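Local coordinates for protein glutathione S-transferase (Legionella pneumophila subsp. pneumophila str. Philadelphia 1, PDB 3NIV) that probably acts as a zeta-class glutathione transferase that isomerises maleylacetoacetate with the help of glutathione, at residues A[13-18]-A[207-212]; A[57-62]-A[70-75]. All blocks are in the same frame, centred on the assembly; numbering follows the deposited sequence.

Contact 1 of 2, residues A[13-18]-A[207-212]; sequences ACYRVR and AAPEAI
Two hydrogen bonds from Arg18, both bent, converge on the single acceptor Ala207 O, and the side chains around these bonds fit together as a set of small bumps in shallow hollows. Arg18 approaches side-on: NE lies 2.8 Å and NH2 2.7 Å from Ala207 O, which sits in the guanidinium plane. The NH2 nitrogen arrives almost in line with the C=O bond (168°), whereas NE approaches from the side, at 132° and somewhat out of the carbonyl plane. A bend at chi3 (-48°) folds the chain so that this edge of the guanidinium meets the carbonyl. Beside this bonded pair, the Ala207 methyl fills the notch between Arg18 and Tyr15, with CB 3.6 Å from Arg18 CB and 4.0 Å from CE1 at the edge of the Tyr15 ring. Pro209 supplies the next bump: its CD sits over the middle of the Tyr15 face, 4.0 Å from the ring centroid, in a CH-pi contact. The tip of Ile212 lies over one guanidinium face, CD1 3.7 Å from Arg18 NE, while Cys14 O and Tyr15 CA lie against the other. Arg18 has a second partner: NH1 forms a salt bridge to Asp7, tying strand 5-7 to the same group. The first helix of the thioredoxin-like domain is thus fitted against the C-terminal tail of the helical domain, an interdomain interface of the glutathione transferase fold.

Contact 2 of 2, residues A[57-62]-A[70-75]; sequences PSLDIN and MAIIDY
Ile61 and Tyr75 meet tip to tip at the far end of strand 58-61. The CD1 methyl of Ile61 stands over one face of the Tyr75 phenol ring in a CH-pi contact, 3.9 Å from the centroid and 30° off the ring normal. The methyl is displaced toward the hydroxyl end, with Ile61 CD1 3.5 Å from Tyr75 CZ. The CG2 branch of Ile61 reaches the phenol oxygen, 3.5 Å from Tyr75 OH. Tyr75 gets there because its CG is anti to the backbone N (chi1 177°), which extends the ring from the helix toward the strand. One turn earlier, Ile72 uses both of its branches. The extended CG1 arm of Ile72 ends in CD1, which rests against the start of the strand, 3.8 Å from Pro57 O and 4.1 Å from Pro57 CB. Ile72 CG2 instead meets Leu59 CD2 at 3.9 Å, where the two side chains cross at a slant. Leu59 CD2 also lies near the Tyr75 ring, more loosely, and so bridges the two helix residues. Phe91 and Ala94 of the second subunit pack on Ile61 and Tyr75 respectively, carrying this apolar patch into the dimer interface. Side chains alternate: Pro57, just before the strand, and Leu59 and Ile61 within it turn to the helix, while the CB of Ser58 points away. The axes of strand 58-61 and helix segment 70-75 pass 9.1 Å apart. Two antiparallel strands, 58-61 and 64-67, followed by helix 69-79 form the C-terminal beta-beta-alpha unit of the thioredoxin fold, the helix packed on one side of the sheet.

How the contacts relate
Contact 2 is nested in sequence within the long loop closed by contact 1, and their centres lie about 15 Å apart. They meet at Pro57, which follows a cis peptide bond: its CD is 3.3 Å from Ala13 CB, and its CB is 3.7 Å from Cys14 SG. They meet again where Val17 CG1 lies 3.9 Å from Ile72 CG2, joining helix 12-23 to helix 69-79. Tyr15 and Arg18 of the first helix serve the interdomain interface, while Ala13, Cys14 and Val17 pack against contact 2. As in related glutathione transferases, the cis-proline turn and the starts of these two helices probably border the glutathione site.

Contact 1 of 2, residues A[13-18]-A[207-212]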
loop_
_atom_site.group_PDB
_atom_site.type_symbol
_atom_site.label_atom_id
_atom_site.label_comp_id
_atom_site.label_asym_id
_atom_site.label_seq_id
_atom_site.Cartn_x
_atom_site.Cartn_y
_atom_site.Cartn_z
ATOM N N ALA A 13 10.433 -4.123 -3.656
ATOM C CA ALA A 13 9.279 -4.057 -4.533
ATOM C C ALA A 13 9.505 -4.949 -5.744
ATOM O O ALA A 13 8.625 -5.727 -6.119
ATOM C CB ALA A 13 9.029 -2.618 -4.967
ATOM N N CYS A 14 10.691 -4.850 -6.345
ATOM C CA CYS A 14 11.009 -5.633 -7.540
ATOM C C CYS A 14 11.071 -7.126 -7.255
ATOM O O CYS A 14 10.793 -7.951 -8.120
ATOM C CB CYS A 14 12.335 -5.189 -8.149
ATOM S SG CYS A 14 12.257 -3.670 -9.112
ATOM N N TYR A 15 11.462 -7.469 -6.040
ATOM C CA TYR A 15 11.535 -8.865 -5.625
ATOM C C TYR A 15 10.115 -9.449 -5.621
ATOM O O TYR A 15 9.867 -10.504 -6.193
ATOM C CB TYR A 15 12.220 -8.930 -4.253
ATOM C CG TYR A 15 12.664 -10.292 -3.750
ATOM C CD1 TYR A 15 12.641 -11.422 -4.562
ATOM C CD2 TYR A 15 13.137 -10.433 -2.452
ATOM C CE1 TYR A 15 13.049 -12.642 -4.082
ATOM C CE2 TYR A 15 13.546 -11.645 -1.971
ATOM C CZ TYR A 15 13.508 -12.751 -2.786
ATOM O OH TYR A 15 13.932 -13.956 -2.267
ATOM N N ARG A 16 9.169 -8.734 -5.026
ATOM C CA ARG A 16 7.763 -9.155 -5.068
ATOM C C ARG A 16 7.301 -9.449 -6.483
ATOM O O ARG A 16 6.759 -10.516 -6.771
ATOM C CB ARG A 16 6.855 -8.059 -4.536
ATOM C CG ARG A 16 7.182 -7.589 -3.168
ATOM C CD ARG A 16 6.460 -6.289 -2.911
ATOM N NE ARG A 16 6.893 -5.737 -1.641
ATOM C CZ ARG A 16 6.570 -4.530 -1.215
ATOM N NH1 ARG A 16 5.808 -3.762 -1.976
ATOM N NH2 ARG A 16 7.009 -4.102 -0.038
ATOM N N VAL A 17 7.483 -8.475 -7.364
ATOM C CA VAL A 17 7.069 -8.659 -8.736
ATOM C C VAL A 17 7.718 -9.890 -9.344
ATOM O O VAL A 17 7.048 -10.688 -9.977
ATOM C CB VAL A 17 7.366 -7.436 -9.598
ATOM C CG1 VAL A 17 6.868 -7.673 -11.012
ATOM C CG2 VAL A 17 6.691 -6.215 -9.010
ATOM N N ARG A 18 9.020 -10.051 -9.145
ATOM C CA ARG A 18 9.722 -11.199 -9.715
ATOM C C ARG A 18 9.131 -12.531 -9.264
ATOM O O ARG A 18 8.913 -13.415 -10.093
ATOM C CB ARG A 18 11.232 -11.124 -9.469
ATOM C CG ARG A 18 11.914 -10.032 -10.307
ATOM C CD ARG A 18 13.426 -10.163 -10.311
ATOM N NE ARG A 18 13.948 -10.346 -8.965
ATOM C CZ ARG A 18 14.390 -9.361 -8.191
ATOM N NH1 ARG A 18 14.386 -8.109 -8.636
ATOM N NH2 ARG A 18 14.855 -9.633 -6.976
ATOM N N ALA A 207 14.031 -15.691 -8.018
ATOM C CA ALA A 207 13.667 -14.284 -8.019
ATOM C C ALA A 207 14.523 -13.502 -7.032
ATOM O O ALA A 207 14.459 -12.271 -6.980
ATOM C CB ALA A 207 12.203 -14.128 -7.670
ATOM N N ALA A 208 15.311 -14.222 -6.238
ATOM C CA ALA A 208 16.178 -13.594 -5.245
ATOM C C ALA A 208 17.140 -12.655 -5.936
ATOM O O ALA A 208 17.515 -12.894 -7.080
ATOM C CB ALA A 208 16.950 -14.652 -4.465
ATOM N N PRO A 209 17.534 -11.576 -5.248
ATOM C CA PRO A 209 18.488 -10.611 -5.801
ATOM C C PRO A 209 19.810 -11.268 -6.189
ATOM O O PRO A 209 20.409 -10.880 -7.190
ATOM C CB PRO A 209 18.698 -9.627 -4.645
ATOM C CG PRO A 209 17.445 -9.716 -3.852
ATOM C CD PRO A 209 17.032 -11.157 -3.928
ATOM N N GLU A 210 20.241 -12.260 -5.413
ATOM C CA GLU A 210 21.497 -12.956 -5.672
ATOM C C GLU A 210 21.416 -13.712 -6.986
ATOM O O GLU A 210 22.405 -13.828 -7.708
ATOM C CB GLU A 210 21.830 -13.921 -4.530
ATOM C CG GLU A 210 22.218 -13.232 -3.227
ATOM C CD GLU A 210 21.140 -12.277 -2.725
ATOM O OE1 GLU A 210 19.931 -12.601 -2.879
ATOM O OE2 GLU A 210 21.505 -11.209 -2.173
ATOM N N ALA A 211 20.234 -14.225 -7.297
ATOM C CA ALA A 211 20.043 -14.945 -8.544
ATOM C C ALA A 211 20.283 -14.034 -9.748
ATOM O O ALA A 211 20.702 -14.492 -10.815
ATOM C CB ALA A 211 18.649 -15.537 -8.597
ATOM N N ILE A 212 20.030 -12.741 -9.563
ATOM C CA ILE A 212 20.142 -11.766 -10.643
ATOM C C ILE A 212 21.582 -11.606 -11.126
ATOM O O ILE A 212 21.839 -11.577 -12.328
ATOM C CB ILE A 212 19.558 -10.383 -10.225
ATOM C CG1 ILE A 212 18.027 -10.366 -10.347
ATOM C CG2 ILE A 212 20.126 -9.282 -11.094
ATOM C CD1 ILE A 212 17.339 -11.641 -9.879
#

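Contact 2 of 2, residues A[57-62]-A[70-75]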
loop_
_atom_site.group_PDB
_atom_site.type_symbol
_atom_site.label_atom_id
_atom_site.label_comp_id
_atom_site.label_asym_id
_atom_site.label_seq_id
_atom_site.Cartn_x
_atom_site.Cartn_y
_atom_site.Cartn_z
ATOM N N PRO A 57 9.548 -1.184 -9.347
ATOM C CA PRO A 57 9.376 -1.880 -10.621
ATOM C C PRO A 57 8.387 -1.141 -11.504
ATOM O O PRO A 57 7.576 -0.357 -11.025
ATOM C CB PRO A 57 8.791 -3.231 -10.197
ATOM C CG PRO A 57 8.138 -2.948 -8.881
ATOM C CD PRO A 57 9.093 -2.006 -8.217
ATOM N N SER A 58 8.483 -1.370 -12.799
ATOM C CA SER A 58 7.478 -0.886 -13.718
ATOM C C SER A 58 7.364 -1.877 -14.856
ATOM O O SER A 58 8.349 -2.479 -15.284
ATOM C CB SER A 58 7.820 0.507 -14.239
ATOM O OG SER A 58 8.944 0.469 -15.100
ATOM N N LEU A 59 6.144 -2.059 -15.327
ATOM C CA LEU A 59 5.853 -3.025 -16.360
ATOM C C LEU A 59 5.528 -2.285 -17.653
ATOM O O LEU A 59 4.744 -1.338 -17.650
ATOM C CB LEU A 59 4.662 -3.852 -15.910
ATOM C CG LEU A 59 4.514 -5.283 -16.381
ATOM C CD1 LEU A 59 5.797 -6.056 -16.136
ATOM C CD2 LEU A 59 3.344 -5.898 -15.627
ATOM N N ASP A 60 6.155 -2.686 -18.751
ATOM C CA ASP A 60 5.775 -2.137 -20.039
ATOM C C ASP A 60 4.933 -3.137 -20.799
ATOM O O ASP A 60 5.377 -4.246 -21.082
ATOM C CB ASP A 60 6.980 -1.741 -20.880
ATOM C CG ASP A 60 6.579 -1.324 -22.286
ATOM O OD1 ASP A 60 6.567 -0.106 -22.578
ATOM O OD2 ASP A 60 6.240 -2.220 -23.094
ATOM N N ILE A 61 3.716 -2.714 -21.128
ATOM C CA ILE A 61 2.735 -3.535 -21.820
ATOM C C ILE A 61 2.450 -2.918 -23.183
ATOM O O ILE A 61 1.579 -2.057 -23.319
ATOM C CB ILE A 61 1.430 -3.598 -21.023
ATOM C CG1 ILE A 61 1.722 -3.953 -19.565
ATOM C CG2 ILE A 61 0.496 -4.613 -21.628
ATOM C CD1 ILE A 61 0.648 -3.502 -18.594
ATOM N N ASN A 62 3.199 -3.357 -24.188
ATOM C CA ASN A 62 3.074 -2.810 -25.527
ATOM C C ASN A 62 3.058 -1.285 -25.510
ATOM O O ASN A 62 2.144 -0.654 -26.047
ATOM C CB ASN A 62 1.818 -3.349 -26.206
ATOM C CG ASN A 62 1.784 -4.866 -26.251
ATOM O OD1 ASN A 62 2.826 -5.530 -26.228
ATOM N ND2 ASN A 62 0.581 -5.425 -26.313
HETATM N N MSE A 70 2.235 -3.585 -5.987
HETATM C CA MSE A 70 0.918 -4.151 -5.677
HETATM C C MSE A 70 -0.053 -4.002 -6.853
HETATM O O MSE A 70 -0.808 -4.920 -7.165
HETATM C CB MSE A 70 0.333 -3.530 -4.413
HETATM C CG MSE A 70 1.257 -3.623 -3.222
HETATM SE SE MSE A 70 1.879 -5.459 -2.892
HETATM C CE MSE A 70 0.243 -6.184 -2.092
ATOM N N ALA A 71 -0.002 -2.849 -7.513
ATOM C CA ALA A 71 -0.807 -2.612 -8.703
ATOM C C ALA A 71 -0.389 -3.526 -9.835
ATOM O O ALA A 71 -1.228 -4.080 -10.527
ATOM C CB ALA A 71 -0.714 -1.151 -9.142
ATOM N N ILE A 72 0.917 -3.667 -10.031
ATOM C CA ILE A 72 1.455 -4.555 -11.060
ATOM C C ILE A 72 0.967 -5.987 -10.855
ATOM O O ILE A 72 0.553 -6.675 -11.797
ATOM C CB ILE A 72 2.994 -4.537 -11.052
ATOM C CG1 ILE A 72 3.499 -3.245 -11.719
ATOM C CG2 ILE A 72 3.550 -5.807 -11.705
ATOM C CD1 ILE A 72 4.991 -3.020 -11.639
ATOM N N ILE A 73 0.998 -6.424 -9.608
ATOM C CA ILE A 73 0.645 -7.798 -9.298
ATOM C C ILE A 73 -0.841 -8.057 -9.553
ATOM O O ILE A 73 -1.212 -9.083 -10.126
ATOM C CB ILE A 73 1.064 -8.153 -7.854
ATOM C CG1 ILE A 73 2.587 -8.346 -7.797
ATOM C CG2 ILE A 73 0.336 -9.381 -7.377
ATOM C CD1 ILE A 73 3.183 -8.235 -6.415
ATOM N N ASP A 74 -1.679 -7.109 -9.152
ATOM C CA ASP A 74 -3.119 -7.227 -9.350
ATOM C C ASP A 74 -3.485 -7.275 -10.834
ATOM O O ASP A 74 -4.418 -7.976 -11.231
ATOM C CB ASP A 74 -3.852 -6.084 -8.640
ATOM C CG ASP A 74 -4.071 -6.359 -7.151
ATOM O OD1 ASP A 74 -3.888 -7.518 -6.706
ATOM O OD2 ASP A 74 -4.442 -5.415 -6.419
ATOM N N TYR A 75 -2.735 -6.539 -11.647
ATOM C CA TYR A 75 -2.884 -6.592 -13.100
ATOM C C TYR A 75 -2.596 -8.006 -13.604
ATOM O O TYR A 75 -3.418 -8.613 -14.285
ATOM C CB TYR A 75 -1.960 -5.569 -13.783
ATOM C CG TYR A 75 -1.993 -5.611 -15.299
ATOM C CD1 TYR A 75 -2.944 -4.893 -16.015
ATOM C CD2 TYR A 75 -1.064 -6.358 -16.014
ATOM C CE1 TYR A 75 -2.974 -4.933 -17.405
ATOM C CE2 TYR A 75 -1.090 -6.402 -17.399
ATOM C CZ TYR A 75 -2.046 -5.690 -18.086
ATOM O OH TYR A 75 -2.072 -5.734 -19.461
#